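Local coordinates for protein acetyltransferase-like, GNAT family (Bacteroides thetaiotaomicron, PDB 3EY5) that probably transfers an acetyl group to an amine acceptor, as an N-acetyltransferase of the GNAT family, at residues I62-T66 with H78-N82; I106-R112 with P150-H156; Y137-Y142 with L172-Y177. One frame throughout, in Å; residues are numbered along the deposited sequence.

Contact 1 of 3, residues I62-T66 with H78-N82; sequences IGFIT and HFATN
Phe64 and Ala80 form an antiparallel hydrogen-bonded pair in a beta hairpin whose two strands, 60-69 and 74-81, run at 174° to each other here. Their peptide groups satisfy one another: Phe64 N reaches Ala80 O at 3.0 Å, and Ala80 N answers to Phe64 O at 3.2 Å on an almost straight N-H...O line. At the open end Asn82 N donates to Ile62 O at 2.8 Å, arriving tilted from the carbonyl plane. At the other end Thr66 N meets His78 O, also at 2.8 Å, but in the plane of the His78 carbonyl. The return bond there uses a side chain: His78 N donates to Thr66 OG1, 2.8 Å away, at a bent 149°. A chi1 of 60°, with OG1 set between the backbone N and carbonyl carbon of Thr66, brings the hydroxyl over to that amide. Two further polar ends have partners beyond the hairpin pair: His78 NE2 bonds to Glu33 O and Asn82 OD1 to Ala84 N.

Between the bonds the side chains alternate. The Phe64 ring brings its edge, CE1, to His78 CB at 3.7 Å, while CE2 rests on Ala80 CB. On the other face Ile65 CD1 presses on Phe79 CD2 at 3.4 Å. Gly63 CA sits 3.3 Å from Ala80 O, where a beta carbon would probably come too close to that oxygen. Toward strand 50-57 the pairing is interrupted by a classic bulge, with Ile62 and Gly63 together opposite Ile55. Helix 15-28 packs Met21 and Leu25 on Phe64, and helix 90-101 lays Leu98 on Ile65 and Leu95 on Phe79.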
loop_
_atom_site.group_PDB
_atom_site.type_symbol
_atom_site.label_atom_id
_atom_site.label_comp_id
_atom_site.label_asym_id
_atom_site.label_seq_id
_atom_site.Cartn_x
_atom_site.Cartn_y
_atom_site.Cartn_z
ATOM N N ILE A 62 13.273 6.259 6.238
ATOM C CA ILE A 62 13.134 6.897 4.925
ATOM C C ILE A 62 11.716 6.741 4.374
ATOM O O ILE A 62 11.384 7.324 3.339
ATOM C CB ILE A 62 14.131 6.310 3.865
ATOM C CG1 ILE A 62 13.680 4.922 3.381
ATOM C CG2 ILE A 62 15.633 6.351 4.384
ATOM C CD1 ILE A 62 14.806 4.066 2.833
ATOM N N GLY A 63 10.891 5.946 5.055
ATOM C CA GLY A 63 9.562 5.608 4.553
ATOM C C GLY A 63 8.720 4.749 5.471
ATOM O O GLY A 63 9.098 4.454 6.619
ATOM N N PHE A 64 7.528 4.416 4.985
ATOM C CA PHE A 64 6.619 3.512 5.694
ATOM C C PHE A 64 5.884 2.718 4.635
ATOM O O PHE A 64 5.825 3.117 3.464
ATOM C CB PHE A 64 5.621 4.251 6.628
ATOM C CG PHE A 64 4.458 4.882 5.894
ATOM C CD1 PHE A 64 3.302 4.156 5.651
ATOM C CD2 PHE A 64 4.554 6.170 5.401
ATOM C CE1 PHE A 64 2.225 4.724 4.935
ATOM C CE2 PHE A 64 3.491 6.755 4.690
ATOM C CZ PHE A 64 2.321 6.019 4.454
ATOM N N ILE A 65 5.336 1.590 5.048
ATOM C CA ILE A 65 4.482 0.815 4.197
ATOM C C ILE A 65 3.542 0.107 5.123
ATOM O O ILE A 65 3.926 -0.355 6.208
ATOM C CB ILE A 65 5.301 -0.223 3.334
ATOM C CG1 ILE A 65 4.376 -1.166 2.539
ATOM C CG2 ILE A 65 6.235 -1.071 4.215
ATOM C CD1 ILE A 65 4.940 -1.524 1.164
ATOM N N THR A 66 2.296 0.028 4.712
ATOM C CA THR A 66 1.302 -0.682 5.486
ATOM C C THR A 66 0.775 -1.750 4.554
ATOM O O THR A 66 0.660 -1.525 3.334
ATOM C CB THR A 66 0.114 0.276 5.899
ATOM O OG1 THR A 66 -0.518 0.809 4.726
ATOM C CG2 THR A 66 0.630 1.403 6.655
ATOM N N HIS A 78 -0.857 1.429 2.004
ATOM C CA HIS A 78 -0.116 2.627 1.647
ATOM C C HIS A 78 1.356 2.400 1.664
ATOM O O HIS A 78 1.878 1.578 2.404
ATOM C CB HIS A 78 -0.421 3.771 2.588
ATOM C CG HIS A 78 -1.838 4.213 2.540
ATOM N ND1 HIS A 78 -2.753 3.870 3.506
ATOM C CD2 HIS A 78 -2.505 4.940 1.627
ATOM C CE1 HIS A 78 -3.928 4.384 3.201
ATOM N NE2 HIS A 78 -3.805 5.044 2.065
ATOM N N PHE A 79 2.015 3.165 0.821
ATOM C CA PHE A 79 3.411 3.037 0.651
ATOM C C PHE A 79 3.931 4.423 0.256
ATOM O O PHE A 79 3.482 4.980 -0.738
ATOM C CB PHE A 79 3.662 2.023 -0.463
ATOM C CG PHE A 79 5.076 1.936 -0.876
ATOM C CD1 PHE A 79 5.449 2.274 -2.183
ATOM C CD2 PHE A 79 6.048 1.530 0.025
ATOM C CE1 PHE A 79 6.803 2.210 -2.589
ATOM C CE2 PHE A 79 7.406 1.441 -0.363
ATOM C CZ PHE A 79 7.782 1.783 -1.671
ATOM N N ALA A 80 4.868 4.963 1.039
ATOM C CA ALA A 80 5.459 6.258 0.717
ATOM C C ALA A 80 6.860 6.398 1.286
ATOM O O ALA A 80 7.154 5.896 2.372
ATOM C CB ALA A 80 4.559 7.406 1.225
ATOM N N THR A 81 7.729 7.052 0.533
ATOM C CA THR A 81 9.058 7.446 1.041
ATOM C C THR A 81 9.088 8.953 1.267
ATOM O O THR A 81 8.272 9.688 0.695
ATOM C CB THR A 81 10.158 7.101 0.027
ATOM O OG1 THR A 81 9.864 7.779 -1.211
ATOM C CG2 THR A 81 10.226 5.566 -0.210
ATOM N N ASN A 82 10.035 9.407 2.081
ATOM C CA ASN A 82 10.227 10.818 2.366
ATOM C C ASN A 82 10.566 11.663 1.111
ATOM O O ASN A 82 11.555 11.388 0.427
ATOM C CB ASN A 82 11.300 10.989 3.436
ATOM C CG ASN A 82 11.248 12.358 4.102
ATOM O OD1 ASN A 82 11.362 13.401 3.453
ATOM N ND2 ASN A 82 11.067 12.355 5.407
#

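Contact 2 of 3, residues I106-R112 with P150-H156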
loop_
_atom_site.group_PDB
_atom_site.type_symbol
_atom_site.label_atom_id
_atom_site.label_comp_id
_atom_site.label_asym_id
_atom_site.label_seq_id
_atom_site.Cartn_x
_atom_site.Cartn_y
_atom_site.Cartn_z
ATOM N N ILE A 106 1.898 -10.185 -4.033
ATOM C CA ILE A 106 1.703 -8.848 -3.447
ATOM C C ILE A 106 0.726 -8.142 -4.355
ATOM O O ILE A 106 0.933 -8.101 -5.571
ATOM C CB ILE A 106 2.985 -8.029 -3.420
ATOM C CG1 ILE A 106 4.088 -8.748 -2.640
ATOM C CG2 ILE A 106 2.715 -6.599 -2.816
ATOM C CD1 ILE A 106 5.403 -8.031 -2.735
ATOM N N VAL A 107 -0.332 -7.615 -3.758
ATOM C CA VAL A 107 -1.327 -6.870 -4.508
ATOM C C VAL A 107 -1.273 -5.422 -4.048
ATOM O O VAL A 107 -1.206 -5.147 -2.845
ATOM C CB VAL A 107 -2.753 -7.445 -4.316
ATOM C CG1 VAL A 107 -3.776 -6.665 -5.165
ATOM C CG2 VAL A 107 -2.794 -8.998 -4.637
ATOM N N LEU A 108 -1.298 -4.500 -5.007
ATOM C CA LEU A 108 -1.558 -3.067 -4.690
ATOM C C LEU A 108 -2.540 -2.425 -5.708
ATOM O O LEU A 108 -2.832 -3.025 -6.755
ATOM C CB LEU A 108 -0.254 -2.291 -4.611
ATOM C CG LEU A 108 0.627 -2.356 -5.876
ATOM C CD1 LEU A 108 0.040 -1.554 -6.993
ATOM C CD2 LEU A 108 1.971 -1.798 -5.573
ATOM N N GLU A 109 -3.071 -1.249 -5.375
ATOM C CA GLU A 109 -3.928 -0.474 -6.297
ATOM C C GLU A 109 -3.142 0.701 -6.879
ATOM O O GLU A 109 -2.312 1.315 -6.174
ATOM C CB GLU A 109 -5.149 0.099 -5.591
ATOM C CG GLU A 109 -5.864 -0.836 -4.617
ATOM C CD GLU A 109 -7.088 -0.170 -3.962
ATOM O OE1 GLU A 109 -7.351 1.015 -4.271
ATOM O OE2 GLU A 109 -7.793 -0.811 -3.138
ATOM N N VAL A 110 -3.359 0.966 -8.165
ATOM C CA VAL A 110 -2.833 2.152 -8.823
ATOM C C VAL A 110 -3.973 2.905 -9.495
ATOM O O VAL A 110 -5.004 2.335 -9.838
ATOM C CB VAL A 110 -1.741 1.867 -9.882
ATOM C CG1 VAL A 110 -0.525 1.278 -9.242
ATOM C CG2 VAL A 110 -2.259 0.980 -10.976
ATOM N N GLU A 111 -3.767 4.194 -9.647
ATOM C CA GLU A 111 -4.606 5.021 -10.495
ATOM C C GLU A 111 -4.654 4.553 -11.954
ATOM O O GLU A 111 -3.659 4.006 -12.475
ATOM C CB GLU A 111 -4.096 6.447 -10.424
ATOM C CG GLU A 111 -4.759 7.195 -9.303
ATOM C CD GLU A 111 -6.172 7.574 -9.718
ATOM O OE1 GLU A 111 -6.918 8.134 -8.879
ATOM O OE2 GLU A 111 -6.530 7.307 -10.902
ATOM N N ARG A 112 -5.802 4.734 -12.604
ATOM C CA ARG A 112 -5.911 4.328 -14.007
ATOM C C ARG A 112 -5.157 5.342 -14.886
ATOM O O ARG A 112 -5.084 6.525 -14.530
ATOM C CB ARG A 112 -7.375 4.109 -14.443
ATOM C CG ARG A 112 -8.027 3.030 -13.667
ATOM C CD ARG A 112 -9.350 2.684 -14.309
ATOM N NE ARG A 112 -10.119 1.800 -13.458
ATOM C CZ ARG A 112 -11.384 1.485 -13.700
ATOM N NH1 ARG A 112 -11.977 1.988 -14.760
ATOM N NH2 ARG A 112 -12.046 0.694 -12.871
ATOM N N PRO A 150 -12.066 4.767 -9.245
ATOM C CA PRO A 150 -11.649 3.827 -10.289
ATOM C C PRO A 150 -10.135 3.586 -10.155
ATOM O O PRO A 150 -9.412 4.530 -9.912
ATOM C CB PRO A 150 -11.977 4.566 -11.594
ATOM C CG PRO A 150 -12.692 5.844 -11.193
ATOM C CD PRO A 150 -12.362 6.113 -9.760
HETATM N N MSE A 151 -9.681 2.338 -10.212
HETATM C CA MSE A 151 -8.262 2.028 -10.029
HETATM C C MSE A 151 -8.008 0.781 -10.772
HETATM O O MSE A 151 -8.926 0.186 -11.310
HETATM C CB MSE A 151 -7.936 1.742 -8.572
HETATM C CG MSE A 151 -8.415 2.823 -7.687
HETATM SE SE MSE A 151 -7.091 4.238 -7.497
HETATM C CE MSE A 151 -7.069 3.682 -5.654
ATOM N N TYR A 152 -6.757 0.360 -10.795
ATOM C CA TYR A 152 -6.417 -0.965 -11.311
ATOM C C TYR A 152 -5.651 -1.631 -10.212
ATOM O O TYR A 152 -4.956 -0.975 -9.425
ATOM C CB TYR A 152 -5.526 -0.882 -12.559
ATOM C CG TYR A 152 -6.266 -0.551 -13.834
ATOM C CD1 TYR A 152 -7.607 -0.980 -14.027
ATOM C CD2 TYR A 152 -5.633 0.139 -14.869
ATOM C CE1 TYR A 152 -8.292 -0.695 -15.220
ATOM C CE2 TYR A 152 -6.299 0.423 -16.057
ATOM C CZ TYR A 152 -7.617 0.015 -16.223
ATOM O OH TYR A 152 -8.275 0.317 -17.388
ATOM N N LEU A 153 -5.721 -2.942 -10.190
ATOM C CA LEU A 153 -4.842 -3.707 -9.295
ATOM C C LEU A 153 -3.594 -4.080 -10.080
ATOM O O LEU A 153 -3.629 -4.241 -11.301
ATOM C CB LEU A 153 -5.512 -4.977 -8.797
ATOM C CG LEU A 153 -6.791 -4.871 -7.967
ATOM C CD1 LEU A 153 -7.256 -6.334 -7.705
ATOM C CD2 LEU A 153 -6.544 -4.091 -6.628
HETATM N N MSE A 154 -2.501 -4.224 -9.357
HETATM C CA MSE A 154 -1.250 -4.644 -9.957
HETATM C C MSE A 154 -0.698 -5.684 -9.034
HETATM O O MSE A 154 -0.769 -5.523 -7.814
HETATM C CB MSE A 154 -0.301 -3.464 -10.076
HETATM C CG MSE A 154 -0.728 -2.485 -11.138
HETATM SE SE MSE A 154 0.752 -1.397 -11.624
HETATM C CE MSE A 154 1.705 -2.777 -12.634
ATOM N N VAL A 155 -0.189 -6.765 -9.630
ATOM C CA VAL A 155 0.169 -7.947 -8.862
ATOM C C VAL A 155 1.597 -8.409 -9.119
ATOM O O VAL A 155 2.064 -8.447 -10.255
ATOM C CB VAL A 155 -0.856 -9.097 -9.128
ATOM C CG1 VAL A 155 -0.589 -10.295 -8.220
ATOM C CG2 VAL A 155 -2.254 -8.566 -8.874
ATOM N N HIS A 156 2.302 -8.764 -8.061
ATOM C CA HIS A 156 3.619 -9.356 -8.240
ATOM C C HIS A 156 3.483 -10.762 -7.691
ATOM O O HIS A 156 3.037 -10.932 -6.553
ATOM C CB HIS A 156 4.691 -8.559 -7.474
ATOM C CG HIS A 156 6.040 -9.205 -7.487
ATOM N ND1 HIS A 156 6.953 -8.995 -8.497
ATOM C CD2 HIS A 156 6.631 -10.058 -6.616
ATOM C CE1 HIS A 156 8.055 -9.687 -8.248
ATOM N NE2 HIS A 156 7.882 -10.343 -7.112
HETATM O O HOH W 1 -9.259 7.352 -8.715
#
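Arg112 lies over the Tyr152 ring where strand 106-110 of the GNAT sheet ends beside the start of the antiparallel strand 149-156; the latter is inserted between strand 106-110 and the earlier strands 131-134 and 136-139, as is usual in this fold. Arg112 CG stands 3.7 Å from the Tyr152 ring centroid and 3° off its normal, a CH-pi contact over the centre of the face. The chain then runs extended to NE, leaving the guanidinium 9° from parallel to that ring, with Pro150 CB on its opposite face, 3.8 Å from CZ. NE donates to Met151 O at 2.9 Å, nearly in the guanidinium plane but from above the carbonyl plane. Asp136, through a salt bridge, and Tyr137 O hold NH2, which helps fix the group's rotation.

Behind this end, three hydrogen-bonded pairs, Val110 with Tyr152, Leu108 with Met154 and Ile106 with His156, exchange six backbone bonds. Their side chains share a face: Leu108 CD1 touches Met154 CB at 3.6 Å, and Val110 CG2 meets Met154 CG at 3.8 Å, beneath Ile122 and Tyr125 of helix 116-127. On the other face Leu153 CD2 lies 3.9 Å from Glu109 CG, whose carboxylate is held by Tyr137 and Gln139 of strand 136-139. Past the end of strand 106-110 a water donates both to Glu111 OE1 and, at 3.1 Å, to Pro150 O.

Contact 3 of 3, residues Y137-Y142 with L172-Y177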
loop_
_atom_site.group_PDB
_atom_site.type_symbol
_atom_site.label_atom_id
_atom_site.label_comp_id
_atom_site.label_asym_id
_atom_site.label_seq_id
_atom_site.Cartn_x
_atom_site.Cartn_y
_atom_site.Cartn_z
ATOM N N TYR A 137 -11.737 -2.448 -11.519
ATOM C CA TYR A 137 -11.669 -2.319 -10.072
ATOM C C TYR A 137 -12.039 -0.878 -9.577
ATOM O O TYR A 137 -11.732 0.125 -10.251
ATOM C CB TYR A 137 -10.259 -2.680 -9.610
ATOM C CG TYR A 137 -10.128 -2.592 -8.100
ATOM C CD1 TYR A 137 -10.744 -3.528 -7.282
ATOM C CD2 TYR A 137 -9.396 -1.584 -7.504
ATOM C CE1 TYR A 137 -10.649 -3.467 -5.874
ATOM C CE2 TYR A 137 -9.293 -1.498 -6.106
ATOM C CZ TYR A 137 -9.948 -2.434 -5.294
ATOM O OH TYR A 137 -9.846 -2.374 -3.894
ATOM N N TYR A 138 -12.665 -0.810 -8.400
ATOM C CA TYR A 138 -12.959 0.440 -7.678
ATOM C C TYR A 138 -12.534 0.336 -6.227
ATOM O O TYR A 138 -12.846 -0.657 -5.563
ATOM C CB TYR A 138 -14.471 0.754 -7.725
ATOM C CG TYR A 138 -14.897 1.287 -9.086
ATOM C CD1 TYR A 138 -15.237 0.416 -10.113
ATOM C CD2 TYR A 138 -14.908 2.665 -9.349
ATOM C CE1 TYR A 138 -15.575 0.892 -11.370
ATOM C CE2 TYR A 138 -15.264 3.152 -10.591
ATOM C CZ TYR A 138 -15.587 2.257 -11.592
ATOM O OH TYR A 138 -15.950 2.716 -12.824
ATOM N N GLN A 139 -11.818 1.341 -5.730
ATOM C CA GLN A 139 -11.566 1.444 -4.304
ATOM C C GLN A 139 -12.780 2.076 -3.605
ATOM O O GLN A 139 -13.113 3.237 -3.875
ATOM C CB GLN A 139 -10.328 2.299 -4.046
ATOM C CG GLN A 139 -9.929 2.339 -2.568
ATOM C CD GLN A 139 -8.926 3.432 -2.289
ATOM O OE1 GLN A 139 -9.208 4.370 -1.542
ATOM N NE2 GLN A 139 -7.765 3.343 -2.911
ATOM N N PRO A 140 -13.433 1.316 -2.680
ATOM C CA PRO A 140 -14.508 1.847 -1.842
ATOM C C PRO A 140 -13.950 3.030 -1.064
ATOM O O PRO A 140 -12.763 3.067 -0.820
ATOM C CB PRO A 140 -14.823 0.686 -0.856
ATOM C CG PRO A 140 -14.270 -0.544 -1.507
ATOM C CD PRO A 140 -13.008 -0.026 -2.238
ATOM N N PRO A 141 -14.803 4.006 -0.673
ATOM C CA PRO A 141 -14.299 5.215 0.005
ATOM C C PRO A 141 -13.839 4.930 1.426
ATOM O O PRO A 141 -14.437 4.100 2.117
ATOM C CB PRO A 141 -15.540 6.111 0.092
ATOM C CG PRO A 141 -16.733 5.147 0.024
ATOM C CD PRO A 141 -16.264 4.046 -0.890
ATOM N N TYR A 142 -12.813 5.642 1.880
ATOM C CA TYR A 142 -12.489 5.615 3.302
ATOM C C TYR A 142 -13.527 6.353 4.129
ATOM O O TYR A 142 -13.825 5.949 5.251
ATOM C CB TYR A 142 -11.107 6.197 3.564
ATOM C CG TYR A 142 -9.978 5.245 3.230
ATOM C CD1 TYR A 142 -9.715 4.143 4.044
ATOM C CD2 TYR A 142 -9.190 5.434 2.107
ATOM C CE1 TYR A 142 -8.673 3.246 3.745
ATOM C CE2 TYR A 142 -8.125 4.515 1.787
ATOM C CZ TYR A 142 -7.876 3.453 2.624
ATOM O OH TYR A 142 -6.850 2.562 2.357
ATOM N N LEU A 172 -10.625 -7.575 -0.429
ATOM C CA LEU A 172 -10.273 -6.168 -0.255
ATOM C C LEU A 172 -11.453 -5.307 0.211
ATOM O O LEU A 172 -11.329 -4.522 1.182
ATOM C CB LEU A 172 -9.715 -5.568 -1.574
ATOM C CG LEU A 172 -8.454 -6.228 -2.165
ATOM C CD1 LEU A 172 -7.953 -5.442 -3.382
ATOM C CD2 LEU A 172 -7.356 -6.347 -1.148
ATOM N N HIS A 173 -12.579 -5.419 -0.502
ATOM C CA HIS A 173 -13.735 -4.586 -0.203
ATOM C C HIS A 173 -14.291 -4.836 1.198
ATOM O O HIS A 173 -14.711 -3.919 1.886
ATOM C CB HIS A 173 -14.816 -4.812 -1.239
ATOM C CG HIS A 173 -14.519 -4.147 -2.539
ATOM N ND1 HIS A 173 -15.496 -3.825 -3.451
ATOM C CD2 HIS A 173 -13.348 -3.697 -3.060
ATOM C CE1 HIS A 173 -14.944 -3.229 -4.498
ATOM N NE2 HIS A 173 -13.640 -3.131 -4.281
ATOM N N THR A 174 -14.295 -6.078 1.620
ATOM C CA THR A 174 -14.960 -6.362 2.879
ATOM C C THR A 174 -14.011 -6.104 4.045
ATOM O O THR A 174 -14.399 -5.419 4.996
ATOM C CB THR A 174 -15.552 -7.762 2.908
ATOM O OG1 THR A 174 -14.556 -8.694 2.502
ATOM C CG2 THR A 174 -16.705 -7.879 1.914
ATOM N N ILE A 175 -12.767 -6.582 3.944
ATOM C CA ILE A 175 -11.826 -6.531 5.065
ATOM C C ILE A 175 -11.093 -5.217 5.196
ATOM O O ILE A 175 -10.915 -4.707 6.302
ATOM C CB ILE A 175 -10.815 -7.677 5.014
ATOM C CG1 ILE A 175 -11.586 -8.999 5.096
ATOM C CG2 ILE A 175 -9.844 -7.572 6.222
ATOM C CD1 ILE A 175 -11.064 -10.090 4.221
ATOM N N VAL A 176 -10.658 -4.654 4.077
ATOM C CA VAL A 176 -9.878 -3.440 4.188
ATOM C C VAL A 176 -10.779 -2.199 4.249
ATOM O O VAL A 176 -10.523 -1.249 4.993
ATOM C CB VAL A 176 -8.825 -3.363 3.068
ATOM C CG1 VAL A 176 -8.162 -2.003 3.050
ATOM C CG2 VAL A 176 -7.790 -4.485 3.266
ATOM N N TYR A 177 -11.826 -2.227 3.449
ATOM C CA TYR A 177 -12.656 -1.048 3.215
ATOM C C TYR A 177 -13.994 -1.094 3.940
ATOM O O TYR A 177 -14.709 -0.085 3.971
ATOM C CB TYR A 177 -12.796 -0.796 1.709
ATOM C CG TYR A 177 -11.434 -0.474 1.121
ATOM C CD1 TYR A 177 -10.723 -1.424 0.425
ATOM C CD2 TYR A 177 -10.859 0.782 1.285
ATOM C CE1 TYR A 177 -9.477 -1.150 -0.112
ATOM C CE2 TYR A 177 -9.594 1.070 0.784
ATOM C CZ TYR A 177 -8.910 0.086 0.080
ATOM O OH TYR A 177 -7.655 0.324 -0.456
HETATM O O HOH W 2 -5.751 2.338 0.043
#
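Tyr177 turns its CG anti to the carbonyl carbon (chi1 -64°), which lays its ring beside Pro140, while Tyr137, with CG anti to the backbone N (chi1 -179°), brings the end of its ring against Leu172 and His173. Pro140 is the wedge between the two aromatic residues of the helix end. Its CG stands 3.7 Å from the centroid of the His173 ring, over the middle of that face, and its CD lies 4.0 Å from the Tyr177 centroid, displaced toward the rim. Both are CH-pi contacts; Val176 CG1 occupies the opposite face of Tyr177.

His173 NE2 makes a weak hydrogen bond to Tyr138 O, 2.9 Å long but strongly bent, and also approaches Tyr137 CE1 at 3.4 Å. Tyr142 meets Tyr177 obliquely, CZ to CE2 at 3.5 Å with ring planes at 57°. Gln139 CG adds a contact at 3.6 Å to Tyr177 CE2. A water bridges the two phenols, donating to Tyr142 OH and lying 2.8 Å from Tyr177 OH; beyond it Tyr142 OH bonds to Glu77 and Tyr177 OH to Tyr75. An alanine here, in place of Tyr177, would remove both ring and hydroxyl and would probably leave Pro140 and Tyr142 without their packing partner and Tyr75 and the water without a mate.

The helix closes in a wider pi-type turn: Leu172 O accepts from both Val176 N and Tyr177 N. Strand 136-139 and the loop after it are thus joined to the final helix, 161-176, which also packs on Tyr75 and Trp68 of the central strands. The result is an alpha/beta architecture in which a helix that follows the last strand of the GNAT core packs on one face of its sheet.

All three contacts share one sheet. Contacts 1 and 2 belong to its two halves, their centres 17 Å apart and nearest atoms about 6 Å, without touching; strand 74-81 of contact 1 and strand 106-110 of contact 2 are parallel neighbours in it. In GNAT enzymes these two strands splay to admit acetyl-CoA, so the acetyl-CoA site probably lies where they diverge. Contact 3 connects both sides. It lies about 12 Å, centre to centre, from contact 2, and Glu109 OE2 reaches Tyr137 OH at 2.7 Å in a probable hydrogen bond. Toward contact 1, 20 Å between centres, His78 CE1 packs on Tyr142 OH at 3.5 Å.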